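Local coordinates for protein lasso peptide isopeptidase AtxE2 (Asticcacaulis excentricus, PDB 5TXE) that hydrolyses the isopeptide bond of the lasso peptides astexin-2 and astexin-3, recognising their knotted loop and converting them to linear peptides, at residues 460-465 and 656-661; 416-421 and 438-443; 442-447 and 453-458; 627-632 and 675-680. The protein carries 1 engineered substitution. All blocks are in the same frame, centred on the assembly; numbering follows the deposited sequence.

Contact 1: 460-465 and 656-661; sequences AGFAVL and WFRFWL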
loop_
_atom_site.group_PDB
_atom_site.type_symbol
_atom_site.label_atom_id
_atom_site.label_comp_id
_atom_site.label_asym_id
_atom_site.label_seq_id
_atom_site.Cartn_x
_atom_site.Cartn_y
_atom_site.Cartn_z
ATOM N N ALA A 460 -13.034 -0.142 21.383
ATOM C CA ALA A 460 -13.633 -1.298 22.030
ATOM C C ALA A 460 -12.922 -1.759 23.270
ATOM O O ALA A 460 -13.287 -2.817 23.796
ATOM C CB ALA A 460 -13.673 -2.457 21.050
ATOM N N GLY A 461 -11.868 -1.065 23.710
ATOM C CA GLY A 461 -11.217 -1.415 24.970
ATOM C C GLY A 461 -9.886 -2.126 24.860
ATOM O O GLY A 461 -9.355 -2.590 25.848
ATOM N N PHE A 462 -9.336 -2.239 23.654
ATOM C CA PHE A 462 -8.025 -2.847 23.471
ATOM C C PHE A 462 -6.935 -1.796 23.418
ATOM O O PHE A 462 -7.166 -0.679 22.954
ATOM C CB PHE A 462 -7.975 -3.624 22.158
ATOM C CG PHE A 462 -8.878 -4.796 22.131
ATOM C CD1 PHE A 462 -8.468 -5.991 22.662
ATOM C CD2 PHE A 462 -10.131 -4.692 21.576
ATOM C CE1 PHE A 462 -9.310 -7.076 22.649
ATOM C CE2 PHE A 462 -10.991 -5.773 21.543
ATOM C CZ PHE A 462 -10.587 -6.958 22.069
ATOM N N ALA A 463 -5.748 -2.163 23.909
ATOM C CA ALA A 463 -4.528 -1.488 23.503
ATOM C C ALA A 463 -4.221 -2.040 22.138
ATOM O O ALA A 463 -4.398 -3.253 21.908
ATOM C CB ALA A 463 -3.365 -1.821 24.427
ATOM N N VAL A 464 -3.788 -1.166 21.247
ATOM C CA VAL A 464 -3.447 -1.572 19.898
ATOM C C VAL A 464 -2.015 -1.125 19.608
ATOM O O VAL A 464 -1.649 0.025 19.844
ATOM C CB VAL A 464 -4.371 -0.939 18.843
ATOM C CG1 VAL A 464 -4.021 -1.472 17.466
ATOM C CG2 VAL A 464 -5.800 -1.234 19.155
ATOM N N LEU A 465 -1.219 -2.065 19.165
ATOM C CA LEU A 465 0.098 -1.788 18.712
ATOM C C LEU A 465 0.058 -1.778 17.208
ATOM O O LEU A 465 -0.110 -2.814 16.574
ATOM C CB LEU A 465 1.065 -2.838 19.223
ATOM C CG LEU A 465 2.510 -2.696 18.776
ATOM C CD1 LEU A 465 3.159 -1.453 19.306
ATOM C CD2 LEU A 465 3.277 -3.918 19.261
ATOM N N TRP A 656 -14.108 -11.130 17.133
ATOM C CA TRP A 656 -13.263 -12.269 17.405
ATOM C C TRP A 656 -12.369 -11.972 18.603
ATOM O O TRP A 656 -12.266 -12.802 19.508
ATOM C CB TRP A 656 -12.421 -12.588 16.198
ATOM C CG TRP A 656 -11.474 -13.691 16.280
ATOM C CD1 TRP A 656 -10.132 -13.578 16.415
ATOM C CD2 TRP A 656 -11.728 -15.058 16.056
ATOM N NE1 TRP A 656 -9.527 -14.794 16.342
ATOM C CE2 TRP A 656 -10.487 -15.736 16.132
ATOM C CE3 TRP A 656 -12.880 -15.801 15.844
ATOM C CZ2 TRP A 656 -10.378 -17.100 16.019
ATOM C CZ3 TRP A 656 -12.754 -17.189 15.684
ATOM C CH2 TRP A 656 -11.525 -17.812 15.720
ATOM N N PHE A 657 -11.672 -10.843 18.557
ATOM C CA PHE A 657 -10.815 -10.473 19.683
ATOM C C PHE A 657 -11.582 -10.190 20.992
ATOM O O PHE A 657 -11.136 -10.587 22.064
ATOM C CB PHE A 657 -9.906 -9.343 19.312
ATOM C CG PHE A 657 -8.769 -9.743 18.397
ATOM C CD1 PHE A 657 -7.977 -10.796 18.700
ATOM C CD2 PHE A 657 -8.582 -9.112 17.207
ATOM C CE1 PHE A 657 -6.978 -11.198 17.840
ATOM C CE2 PHE A 657 -7.569 -9.478 16.345
ATOM C CZ PHE A 657 -6.745 -10.499 16.679
ATOM N N ARG A 658 -12.764 -9.602 20.916
ATOM C CA ARG A 658 -13.593 -9.463 22.117
ATOM C C ARG A 658 -13.966 -10.808 22.707
ATOM O O ARG A 658 -13.977 -10.975 23.936
ATOM C CB ARG A 658 -14.869 -8.691 21.855
ATOM C CG ARG A 658 -14.624 -7.230 21.609
ATOM C CD ARG A 658 -15.935 -6.441 21.420
ATOM N NE ARG A 658 -16.593 -6.262 22.698
ATOM C CZ ARG A 658 -17.868 -6.514 22.979
ATOM N NH1 ARG A 658 -18.746 -6.896 22.055
ATOM N NH2 ARG A 658 -18.273 -6.323 24.222
ATOM N N PHE A 659 -14.247 -11.784 21.844
ATOM C CA PHE A 659 -14.635 -13.098 22.291
ATOM C C PHE A 659 -13.463 -13.798 22.985
ATOM O O PHE A 659 -13.625 -14.284 24.096
ATOM C CB PHE A 659 -15.215 -13.954 21.126
ATOM C CG PHE A 659 -15.618 -15.374 21.512
ATOM C CD1 PHE A 659 -16.840 -15.638 22.033
ATOM C CD2 PHE A 659 -14.735 -16.411 21.358
ATOM C CE1 PHE A 659 -17.183 -16.929 22.419
ATOM C CE2 PHE A 659 -15.075 -17.695 21.694
ATOM C CZ PHE A 659 -16.296 -17.957 22.222
ATOM N N TRP A 660 -12.306 -13.878 22.339
ATOM C CA TRP A 660 -11.239 -14.660 22.863
ATOM C C TRP A 660 -10.418 -13.943 23.869
ATOM O O TRP A 660 -9.869 -14.603 24.748
ATOM C CB TRP A 660 -10.305 -15.108 21.788
ATOM C CG TRP A 660 -10.952 -16.028 20.795
ATOM C CD1 TRP A 660 -11.356 -15.719 19.532
ATOM C CD2 TRP A 660 -11.205 -17.414 20.982
ATOM N NE1 TRP A 660 -11.835 -16.853 18.905
ATOM C CE2 TRP A 660 -11.761 -17.901 19.789
ATOM C CE3 TRP A 660 -11.022 -18.290 22.060
ATOM C CZ2 TRP A 660 -12.133 -19.212 19.634
ATOM C CZ3 TRP A 660 -11.397 -19.598 21.914
ATOM C CH2 TRP A 660 -11.960 -20.048 20.698
ATOM N N LEU A 661 -10.277 -12.619 23.763
ATOM C CA LEU A 661 -9.427 -11.885 24.694
ATOM C C LEU A 661 -10.168 -11.168 25.792
ATOM O O LEU A 661 -9.535 -10.826 26.752
ATOM C CB LEU A 661 -8.557 -10.856 23.991
ATOM C CG LEU A 661 -7.695 -11.375 22.860
ATOM C CD1 LEU A 661 -6.945 -10.216 22.214
ATOM C CD2 LEU A 661 -6.707 -12.439 23.242
HETATM O O HOH W 1 -15.636 -4.162 24.037
#
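F462 drives the far end of its ring against one turn of helix 643-662. Its CZ lies 3.7 Å from CB of F657 and 3.5 Å from the backbone C of the same residue, so the ring meets main chain as much as side chain. R658 N and CA stand at the ring's edge, near its plane. Beside them the aliphatic part of R658 takes part: its CG is 3.9 Å from F462 CE2, the two side chains crossing at about a right angle, and on the other side of CZ, L661 CD1 sits 4.0 Å from F462 CE1. A flat, rigid phenyl suits this place: its narrow edge slips in against the helix backbone, with aliphatic carbons of F657, R658 and L661 around it. With CG anti to the carbonyl carbon (chi1 -66°), the ring is directed at the helix.

Further out the contact becomes polar. The R658 chain bends at chi3 (75°), and its NE gives a hydrogen to a water that in turn donates to A460 O, at 2.7 Å from each; R658 NH2 is held by Q664. G461 precedes the phenylalanine in a Schellman motif that ends helix 454-459, its positive phi suiting glycine and turning the chain into strand 463-467. F462 also rests on P432 and V434 of strand 431-436, and F657 continues onto V434, A545 and V547. The whole is the helix-on-sheet packing of an alpha/beta-hydrolase fold, in which helix 643-662 lies across strands of the central sheet.

Contact 2: 416-421 and 438-443; sequences FSDLVL and YSSRGF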
loop_
_atom_site.group_PDB
_atom_site.type_symbol
_atom_site.label_atom_id
_atom_site.label_comp_id
_atom_site.label_asym_id
_atom_site.label_seq_id
_atom_site.Cartn_x
_atom_site.Cartn_y
_atom_site.Cartn_z
ATOM N N PHE A 416 10.516 1.741 15.458
ATOM C CA PHE A 416 9.396 2.492 16.016
ATOM C C PHE A 416 8.084 1.728 15.807
ATOM O O PHE A 416 8.014 0.806 14.963
ATOM C CB PHE A 416 9.354 3.917 15.470
ATOM C CG PHE A 416 8.678 4.062 14.110
ATOM C CD1 PHE A 416 9.401 3.953 12.936
ATOM C CD2 PHE A 416 7.319 4.370 14.034
ATOM C CE1 PHE A 416 8.799 4.141 11.694
ATOM C CE2 PHE A 416 6.688 4.527 12.807
ATOM C CZ PHE A 416 7.433 4.423 11.632
ATOM N N SER A 417 7.089 2.091 16.603
ATOM C CA SER A 417 5.727 1.654 16.412
ATOM C C SER A 417 4.816 2.588 17.153
ATOM O O SER A 417 5.302 3.403 17.906
ATOM C CB SER A 417 5.564 0.241 16.944
ATOM O OG SER A 417 6.238 -0.669 16.098
ATOM N N ASP A 418 3.503 2.505 16.932
ATOM C CA ASP A 418 2.542 3.374 17.597
ATOM C C ASP A 418 1.667 2.586 18.546
ATOM O O ASP A 418 1.215 1.519 18.205
ATOM C CB ASP A 418 1.715 4.154 16.575
ATOM C CG ASP A 418 2.549 5.267 15.852
ATOM O OD1 ASP A 418 3.162 6.128 16.562
ATOM O OD2 ASP A 418 2.625 5.277 14.588
ATOM N N LEU A 419 1.510 3.092 19.773
ATOM C CA LEU A 419 0.648 2.554 20.761
ATOM C C LEU A 419 -0.624 3.380 20.734
ATOM O O LEU A 419 -0.584 4.600 20.783
ATOM C CB LEU A 419 1.313 2.598 22.111
ATOM C CG LEU A 419 0.409 2.225 23.277
ATOM C CD1 LEU A 419 -0.021 0.774 23.177
ATOM C CD2 LEU A 419 1.077 2.478 24.638
ATOM N N VAL A 420 -1.766 2.705 20.664
ATOM C CA VAL A 420 -3.043 3.385 20.668
ATOM C C VAL A 420 -3.819 2.917 21.848
ATOM O O VAL A 420 -3.923 1.708 22.069
ATOM C CB VAL A 420 -3.809 3.046 19.405
ATOM C CG1 VAL A 420 -5.067 3.887 19.270
ATOM C CG2 VAL A 420 -2.902 3.212 18.179
ATOM N N LEU A 421 -4.362 3.829 22.650
ATOM C CA LEU A 421 -5.095 3.421 23.860
ATOM C C LEU A 421 -6.523 3.865 23.798
ATOM O O LEU A 421 -6.838 4.863 23.183
ATOM C CB LEU A 421 -4.454 4.018 25.103
ATOM C CG LEU A 421 -3.015 3.517 25.306
ATOM C CD1 LEU A 421 -2.230 4.360 26.332
ATOM C CD2 LEU A 421 -3.016 2.078 25.741
ATOM N N TYR A 438 1.773 -3.725 8.846
ATOM C CA TYR A 438 3.167 -3.667 9.291
ATOM C C TYR A 438 3.821 -2.351 8.925
ATOM O O TYR A 438 5.053 -2.280 8.884
ATOM C CB TYR A 438 4.011 -4.798 8.707
ATOM C CG TYR A 438 3.839 -5.075 7.217
ATOM C CD1 TYR A 438 4.631 -4.424 6.255
ATOM C CD2 TYR A 438 2.881 -5.994 6.763
ATOM C CE1 TYR A 438 4.472 -4.689 4.913
ATOM C CE2 TYR A 438 2.738 -6.267 5.423
ATOM C CZ TYR A 438 3.534 -5.637 4.497
ATOM O OH TYR A 438 3.387 -5.925 3.169
ATOM N N SER A 439 2.991 -1.336 8.656
ATOM C CA SER A 439 3.461 0.019 8.526
ATOM C C SER A 439 2.582 0.975 9.307
ATOM O O SER A 439 1.347 0.857 9.333
ATOM C CB SER A 439 3.656 0.520 7.095
ATOM O OG SER A 439 2.701 0.026 6.245
ATOM N N SER A 440 3.258 1.932 9.936
ATOM C CA SER A 440 2.626 2.865 10.834
ATOM C C SER A 440 3.077 4.300 10.598
ATOM O O SER A 440 3.153 5.072 11.547
ATOM C CB SER A 440 2.891 2.475 12.303
ATOM O OG SER A 440 1.885 3.087 13.110
ATOM N N ARG A 441 3.307 4.694 9.352
ATOM C CA ARG A 441 3.795 6.053 9.118
ATOM C C ARG A 441 2.713 7.080 9.085
ATOM O O ARG A 441 2.971 8.248 9.396
ATOM C CB ARG A 441 4.605 6.165 7.827
ATOM C CG ARG A 441 5.813 5.246 7.806
ATOM C CD ARG A 441 6.814 5.664 6.702
ATOM N NE ARG A 441 8.128 5.095 6.935
ATOM C CZ ARG A 441 9.152 5.736 7.493
ATOM N NH1 ARG A 441 9.070 7.000 7.914
ATOM N NH2 ARG A 441 10.292 5.087 7.615
ATOM N N GLY A 442 1.514 6.665 8.683
ATOM C CA GLY A 442 0.476 7.594 8.248
ATOM C C GLY A 442 -0.705 7.430 9.150
ATOM O O GLY A 442 -0.545 7.158 10.344
ATOM N N PHE A 443 -1.889 7.604 8.564
ATOM C CA PHE A 443 -3.123 7.576 9.317
ATOM C C PHE A 443 -3.376 6.156 9.842
ATOM O O PHE A 443 -3.173 5.201 9.135
ATOM C CB PHE A 443 -4.261 8.096 8.452
ATOM C CG PHE A 443 -5.583 7.947 9.069
ATOM C CD1 PHE A 443 -5.849 8.504 10.325
ATOM C CD2 PHE A 443 -6.603 7.195 8.412
ATOM C CE1 PHE A 443 -7.103 8.309 10.944
ATOM C CE2 PHE A 443 -7.860 7.019 9.014
ATOM C CZ PHE A 443 -8.114 7.577 10.284
#
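D418 and S440 meet through a short hydrogen bond, S440 OG donating to D418 OD2 at 2.7 Å. The carboxylate receives it on its anti lone pair, directed away from OD1, and OD1 itself is engaged by R404 in a salt bridge. Aspartate suits this buried place because each oxygen can serve a different neighbour, and the nearby arginine would be expected to favour its charged form. S440 OG is anti to the backbone N (chi1 -159°), a setting that carries the hydroxyl across to the strand, where it also bonds S466 OG; a small side chain with one versatile hydroxyl fits between the two.

The strand, 414-421, is antiparallel to 463-467 in the mixed sheet of the alpha/beta-hydrolase domain, while 438-443 belongs to the loop leaving strand 431-436. That loop also carries Y438, which stabilises the alkoxide intermediate.

F416 takes a less usual rotamer, CG lying between the backbone N and the carbonyl carbon (chi1 83°), and this brings the ring over to the loop. There it presents its edge: CE2 is 3.8 Å from S440 O, which lies near the ring plane, and CZ is 4.2 Å from R441 CG. Farther along R441, one face of the guanidinium is turned to F416 CE1, while NH1 bonds S326 O. The ring of F416 also stacks with H468, whose ND1 accepts from S440 N.

Contact 3: 442-447 and 453-458; sequences GFLRGG and PILPLA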
loop_
_atom_site.group_PDB
_atom_site.type_symbol
_atom_site.label_atom_id
_atom_site.label_comp_id
_atom_site.label_asym_id
_atom_site.label_seq_id
_atom_site.Cartn_x
_atom_site.Cartn_y
_atom_site.Cartn_z
ATOM N N GLY A 442 1.514 6.665 8.683
ATOM C CA GLY A 442 0.476 7.594 8.248
ATOM C C GLY A 442 -0.705 7.430 9.150
ATOM O O GLY A 442 -0.545 7.158 10.344
ATOM N N PHE A 443 -1.889 7.604 8.564
ATOM C CA PHE A 443 -3.123 7.576 9.317
ATOM C C PHE A 443 -3.376 6.156 9.842
ATOM O O PHE A 443 -3.173 5.201 9.135
ATOM C CB PHE A 443 -4.261 8.096 8.452
ATOM C CG PHE A 443 -5.583 7.947 9.069
ATOM C CD1 PHE A 443 -5.849 8.504 10.325
ATOM C CD2 PHE A 443 -6.603 7.195 8.412
ATOM C CE1 PHE A 443 -7.103 8.309 10.944
ATOM C CE2 PHE A 443 -7.860 7.019 9.014
ATOM C CZ PHE A 443 -8.114 7.577 10.284
ATOM N N LEU A 444 -3.735 6.041 11.099
ATOM C CA LEU A 444 -4.061 4.734 11.694
ATOM C C LEU A 444 -5.427 4.290 11.220
ATOM O O LEU A 444 -6.436 4.685 11.792
ATOM C CB LEU A 444 -4.048 4.859 13.200
ATOM C CG LEU A 444 -2.657 5.223 13.782
ATOM C CD1 LEU A 444 -2.768 5.434 15.275
ATOM C CD2 LEU A 444 -1.590 4.207 13.499
ATOM N N ARG A 445 -5.464 3.532 10.120
ATOM C CA ARG A 445 -6.724 3.141 9.483
ATOM C C ARG A 445 -6.880 1.632 9.731
ATOM O O ARG A 445 -7.443 1.258 10.770
ATOM C CB ARG A 445 -6.698 3.538 8.017
ATOM C CG ARG A 445 -7.929 3.248 7.184
ATOM C CD ARG A 445 -7.907 3.658 5.712
ATOM N NE ARG A 445 -7.975 5.069 5.453
ATOM C CZ ARG A 445 -9.090 5.717 5.192
ATOM N NH1 ARG A 445 -10.265 5.125 5.260
ATOM N NH2 ARG A 445 -9.006 6.984 4.931
ATOM N N GLY A 446 -6.342 0.782 8.856
ATOM C CA GLY A 446 -6.525 -0.679 9.007
ATOM C C GLY A 446 -5.233 -1.461 8.910
ATOM O O GLY A 446 -5.232 -2.686 8.731
ATOM N N GLY A 447 -4.104 -0.765 9.042
ATOM C CA GLY A 447 -2.806 -1.410 8.863
ATOM C C GLY A 447 -2.637 -1.782 7.422
ATOM O O GLY A 447 -3.382 -1.304 6.574
ATOM N N PRO A 453 -9.005 -2.825 12.049
ATOM C CA PRO A 453 -9.410 -1.425 12.298
ATOM C C PRO A 453 -8.882 -0.826 13.640
ATOM O O PRO A 453 -9.348 -1.188 14.734
ATOM C CB PRO A 453 -10.923 -1.527 12.307
ATOM C CG PRO A 453 -11.182 -2.861 12.839
ATOM C CD PRO A 453 -10.089 -3.759 12.367
ATOM N N ILE A 454 -7.917 0.062 13.546
ATOM C CA ILE A 454 -7.079 0.357 14.689
ATOM C C ILE A 454 -7.851 1.178 15.697
ATOM O O ILE A 454 -7.963 0.804 16.858
ATOM C CB ILE A 454 -5.813 1.087 14.210
ATOM C CG1 ILE A 454 -4.914 0.071 13.558
ATOM C CG2 ILE A 454 -5.081 1.749 15.393
ATOM C CD1 ILE A 454 -3.836 0.693 12.730
ATOM N N LEU A 455 -8.441 2.266 15.245
ATOM C CA LEU A 455 -9.134 3.128 16.184
ATOM C C LEU A 455 -10.365 2.451 16.745
ATOM O O LEU A 455 -10.563 2.485 17.939
ATOM C CB LEU A 455 -9.433 4.506 15.532
ATOM C CG LEU A 455 -8.190 5.274 14.969
ATOM C CD1 LEU A 455 -8.586 6.625 14.333
ATOM C CD2 LEU A 455 -7.185 5.522 16.081
ATOM N N PRO A 456 -11.206 1.797 15.886
ATOM C CA PRO A 456 -12.291 1.035 16.457
ATOM C C PRO A 456 -11.879 -0.038 17.451
ATOM O O PRO A 456 -12.578 -0.252 18.431
ATOM C CB PRO A 456 -12.968 0.450 15.238
ATOM C CG PRO A 456 -12.662 1.411 14.133
ATOM C CD PRO A 456 -11.266 1.819 14.413
ATOM N N LEU A 457 -10.734 -0.697 17.257
ATOM C CA LEU A 457 -10.275 -1.659 18.264
ATOM C C LEU A 457 -9.981 -0.955 19.619
ATOM O O LEU A 457 -10.337 -1.456 20.705
ATOM C CB LEU A 457 -9.014 -2.385 17.802
ATOM C CG LEU A 457 -9.236 -3.593 16.895
ATOM C CD1 LEU A 457 -7.983 -4.071 16.180
ATOM C CD2 LEU A 457 -9.835 -4.722 17.670
ATOM N N ALA A 458 -9.309 0.187 19.560
ATOM C CA ALA A 458 -9.077 0.946 20.774
ATOM C C ALA A 458 -10.419 1.389 21.403
ATOM O O ALA A 458 -10.598 1.266 22.587
ATOM C CB ALA A 458 -8.223 2.141 20.492
HETATM O O HOH W 2 -8.497 3.068 12.589
#
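I454 and L455, at the start of helix 454-459, pack their side chains against F443 and L444 of the loop that follows strand 431-436, within the alpha/beta-hydrolase domain. I454 CG2, the branch anti to the backbone N, lies 3.9 Å from L444 CB, while the longer branch sends CD1 on to G447 N, at 4.0 Å. One beta-branched residue thus fills two places, beside a leucine and beside a glycine whose positive phi suits that residue type. L455 works through its tip: CD1 approaches F443 CE1 at 4.1 Å, and the two side chains run obliquely to each other. Its CG meanwhile leans on L444 O, at 3.7 Å.

Toward the backbone the contact turns polar. P453 takes the N-cap position, and proline, lacking an N-H, costs no donor there. The first helical amide, I454 N, instead finds an acceptor in the loop, bonding R445 O at 3.1 Å. That bond is nearly straight, 172° at the hydrogen, and comes in close to the direction of the carbonyl bond. R445 itself turns its side chain elsewhere, to L46 O. At the carbonyls a water donates to both L444 O and R445 O and accepts from L455 N, at 2.8 Å from that nitrogen.

Contact 4: 627-632 and 675-680; sequences PVELII and YDRWRA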
loop_
_atom_site.group_PDB
_atom_site.type_symbol
_atom_site.label_atom_id
_atom_site.label_comp_id
_atom_site.label_asym_id
_atom_site.label_seq_id
_atom_site.Cartn_x
_atom_site.Cartn_y
_atom_site.Cartn_z
ATOM N N PRO A 627 -8.984 -24.675 17.076
ATOM C CA PRO A 627 -9.960 -23.584 16.917
ATOM C C PRO A 627 -9.648 -22.608 15.781
ATOM O O PRO A 627 -9.218 -21.500 16.030
ATOM C CB PRO A 627 -9.891 -22.876 18.248
ATOM C CG PRO A 627 -8.492 -23.129 18.744
ATOM C CD PRO A 627 -8.044 -24.426 18.182
ATOM N N VAL A 628 -9.961 -23.035 14.558
ATOM C CA VAL A 628 -9.695 -22.311 13.346
ATOM C C VAL A 628 -11.054 -22.071 12.629
ATOM O O VAL A 628 -11.965 -22.880 12.722
ATOM C CB VAL A 628 -8.769 -23.110 12.445
ATOM C CG1 VAL A 628 -9.418 -24.397 11.995
ATOM C CG2 VAL A 628 -8.348 -22.335 11.198
ATOM N N GLU A 629 -11.176 -20.950 11.940
ATOM C CA GLU A 629 -12.365 -20.646 11.129
ATOM C C GLU A 629 -11.876 -19.884 9.918
ATOM O O GLU A 629 -10.955 -19.051 10.002
ATOM C CB GLU A 629 -13.364 -19.816 11.916
ATOM C CG GLU A 629 -14.580 -19.430 11.111
ATOM C CD GLU A 629 -15.747 -18.959 11.941
ATOM O OE1 GLU A 629 -16.059 -17.747 11.917
ATOM O OE2 GLU A 629 -16.389 -19.796 12.610
ATOM N N LEU A 630 -12.496 -20.197 8.782
ATOM C CA LEU A 630 -12.160 -19.597 7.492
ATOM C C LEU A 630 -13.412 -18.973 6.897
ATOM O O LEU A 630 -14.493 -19.600 6.833
ATOM C CB LEU A 630 -11.617 -20.687 6.547
ATOM C CG LEU A 630 -11.487 -20.402 5.046
ATOM C CD1 LEU A 630 -10.477 -19.291 4.797
ATOM C CD2 LEU A 630 -10.997 -21.599 4.281
ATOM N N ILE A 631 -13.266 -17.739 6.467
ATOM C CA ILE A 631 -14.335 -16.997 5.886
ATOM C C ILE A 631 -13.918 -16.723 4.484
ATOM O O ILE A 631 -12.786 -16.382 4.249
ATOM C CB ILE A 631 -14.550 -15.643 6.554
ATOM C CG1 ILE A 631 -14.719 -15.782 8.068
ATOM C CG2 ILE A 631 -15.772 -14.920 5.995
ATOM C CD1 ILE A 631 -15.971 -16.546 8.568
ATOM N N ILE A 632 -14.842 -16.837 3.530
ATOM C CA ILE A 632 -14.512 -16.571 2.143
ATOM C C ILE A 632 -15.320 -15.411 1.612
ATOM O O ILE A 632 -16.534 -15.398 1.777
ATOM C CB ILE A 632 -14.816 -17.847 1.329
ATOM C CG1 ILE A 632 -13.868 -18.930 1.801
ATOM C CG2 ILE A 632 -14.630 -17.617 -0.193
ATOM C CD1 ILE A 632 -14.417 -20.266 1.494
ATOM N N TYR A 675 -21.548 -16.717 17.296
ATOM C CA TYR A 675 -21.124 -17.126 18.648
ATOM C C TYR A 675 -21.406 -18.599 19.011
ATOM O O TYR A 675 -20.615 -19.230 19.743
ATOM C CB TYR A 675 -21.694 -16.170 19.702
ATOM C CG TYR A 675 -21.108 -14.771 19.575
ATOM C CD1 TYR A 675 -19.739 -14.515 19.830
ATOM C CD2 TYR A 675 -21.902 -13.706 19.204
ATOM C CE1 TYR A 675 -19.203 -13.227 19.698
ATOM C CE2 TYR A 675 -21.384 -12.427 19.065
ATOM C CZ TYR A 675 -20.028 -12.188 19.333
ATOM O OH TYR A 675 -19.591 -10.895 19.231
ATOM N N ASP A 676 -22.456 -19.190 18.463
ATOM C CA ASP A 676 -22.578 -20.674 18.579
ATOM C C ASP A 676 -21.334 -21.376 18.047
ATOM O O ASP A 676 -20.761 -22.260 18.680
ATOM C CB ASP A 676 -23.812 -21.214 17.825
ATOM C CG ASP A 676 -25.149 -20.801 18.474
ATOM O OD1 ASP A 676 -25.150 -20.358 19.662
ATOM O OD2 ASP A 676 -26.193 -20.897 17.780
ATOM N N ARG A 677 -20.910 -20.992 16.856
ATOM C CA ARG A 677 -19.764 -21.603 16.248
ATOM C C ARG A 677 -18.509 -21.386 17.095
ATOM O O ARG A 677 -17.738 -22.286 17.303
ATOM C CB ARG A 677 -19.537 -20.918 14.924
ATOM C CG ARG A 677 -19.755 -21.736 13.687
ATOM C CD ARG A 677 -19.144 -20.971 12.530
ATOM N NE ARG A 677 -20.097 -19.990 12.178
ATOM C CZ ARG A 677 -19.936 -18.696 11.947
ATOM N NH1 ARG A 677 -18.773 -18.051 11.986
ATOM N NH2 ARG A 677 -21.037 -18.045 11.615
ATOM N N TRP A 678 -18.306 -20.167 17.573
ATOM C CA TRP A 678 -17.095 -19.860 18.291
ATOM C C TRP A 678 -17.102 -20.506 19.688
ATOM O O TRP A 678 -16.055 -20.947 20.184
ATOM C CB TRP A 678 -16.894 -18.357 18.381
ATOM C CG TRP A 678 -16.695 -17.683 17.060
ATOM C CD1 TRP A 678 -16.574 -18.276 15.848
ATOM C CD2 TRP A 678 -16.599 -16.294 16.834
ATOM N NE1 TRP A 678 -16.416 -17.346 14.879
ATOM C CE2 TRP A 678 -16.462 -16.106 15.454
ATOM C CE3 TRP A 678 -16.630 -15.175 17.665
ATOM C CZ2 TRP A 678 -16.299 -14.875 14.888
ATOM C CZ3 TRP A 678 -16.483 -13.913 17.070
ATOM C CH2 TRP A 678 -16.300 -13.784 15.716
ATOM N N ARG A 679 -18.272 -20.647 20.293
ATOM C CA ARG A 679 -18.348 -21.442 21.565
ATOM C C ARG A 679 -17.967 -22.881 21.322
ATOM O O ARG A 679 -17.204 -23.469 22.107
ATOM C CB ARG A 679 -19.711 -21.312 22.227
ATOM C CG ARG A 679 -19.831 -19.956 22.888
ATOM C CD ARG A 679 -21.028 -19.791 23.815
ATOM N NE ARG A 679 -22.216 -19.533 23.023
ATOM C CZ ARG A 679 -22.740 -18.332 22.776
ATOM N NH1 ARG A 679 -22.260 -17.186 23.310
ATOM N NH2 ARG A 679 -23.785 -18.286 21.984
ATOM N N ALA A 680 -18.396 -23.426 20.191
ATOM C CA ALA A 680 -17.981 -24.776 19.859
ATOM C C ALA A 680 -16.471 -24.837 19.621
ATOM O O ALA A 680 -15.849 -25.854 19.946
ATOM C CB ALA A 680 -18.754 -25.326 18.647
#
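Strand 628-633, the last in order of the eight-stranded sheet of the alpha/beta-hydrolase fold, is joined to helix 672-684 by side chains, with E629 pointing from the strand toward the helix. Its carboxylate is carried out on an extended chain, CG anti to the backbone N (chi1 178°), far enough to reach two residues consecutive in the helix. Glutamate suits the place by offering both length and a charge for two donors.

R677 supplies the charge. Its NH1 makes a well-aligned salt-bridge bond to E629 OE2 at 3.0 Å, met on the syn side but 32° out of the carboxylate plane. The 2.7 Å approach of that nitrogen to OE1 is a weak bond, strongly bent. A bend at chi3 folds the arginine back to the acid, and the guanidinium and carboxylate planes stand 47° apart.

W678, the next residue, brings a neutral donor. Tryptophan serves twice here, since its indole also makes an edge-to-face contact with W656 of helix 643-662 while its N-H remains for the acid. E629 OE1 lies practically in the indole plane yet is approached from above its own carboxylate, and W678 NE1 donates to it over 3.0 Å in an almost straight line.

All four contacts are largely buried, but contact 4 has an exposed member, R677. Contacts 1, 2 and 4 all reach the same central sheet: 414-421 and 463-467 are neighbouring strands within it, V464 O probably bonding V420 N, while 628-633 ends the row far off. Contacts 2 and 3 share G442 and F443, and contact 3 leads into contact 1 as helix 454-459 passes into strand 463-467. Contacts 1 and 4 interlock in sequence, F659 packing on Y675. The chemistry follows position: mainly apolar contacts in 1 and 3, each finished by a water, a buried serine-aspartate bond in 2, and a salt bridge in 4.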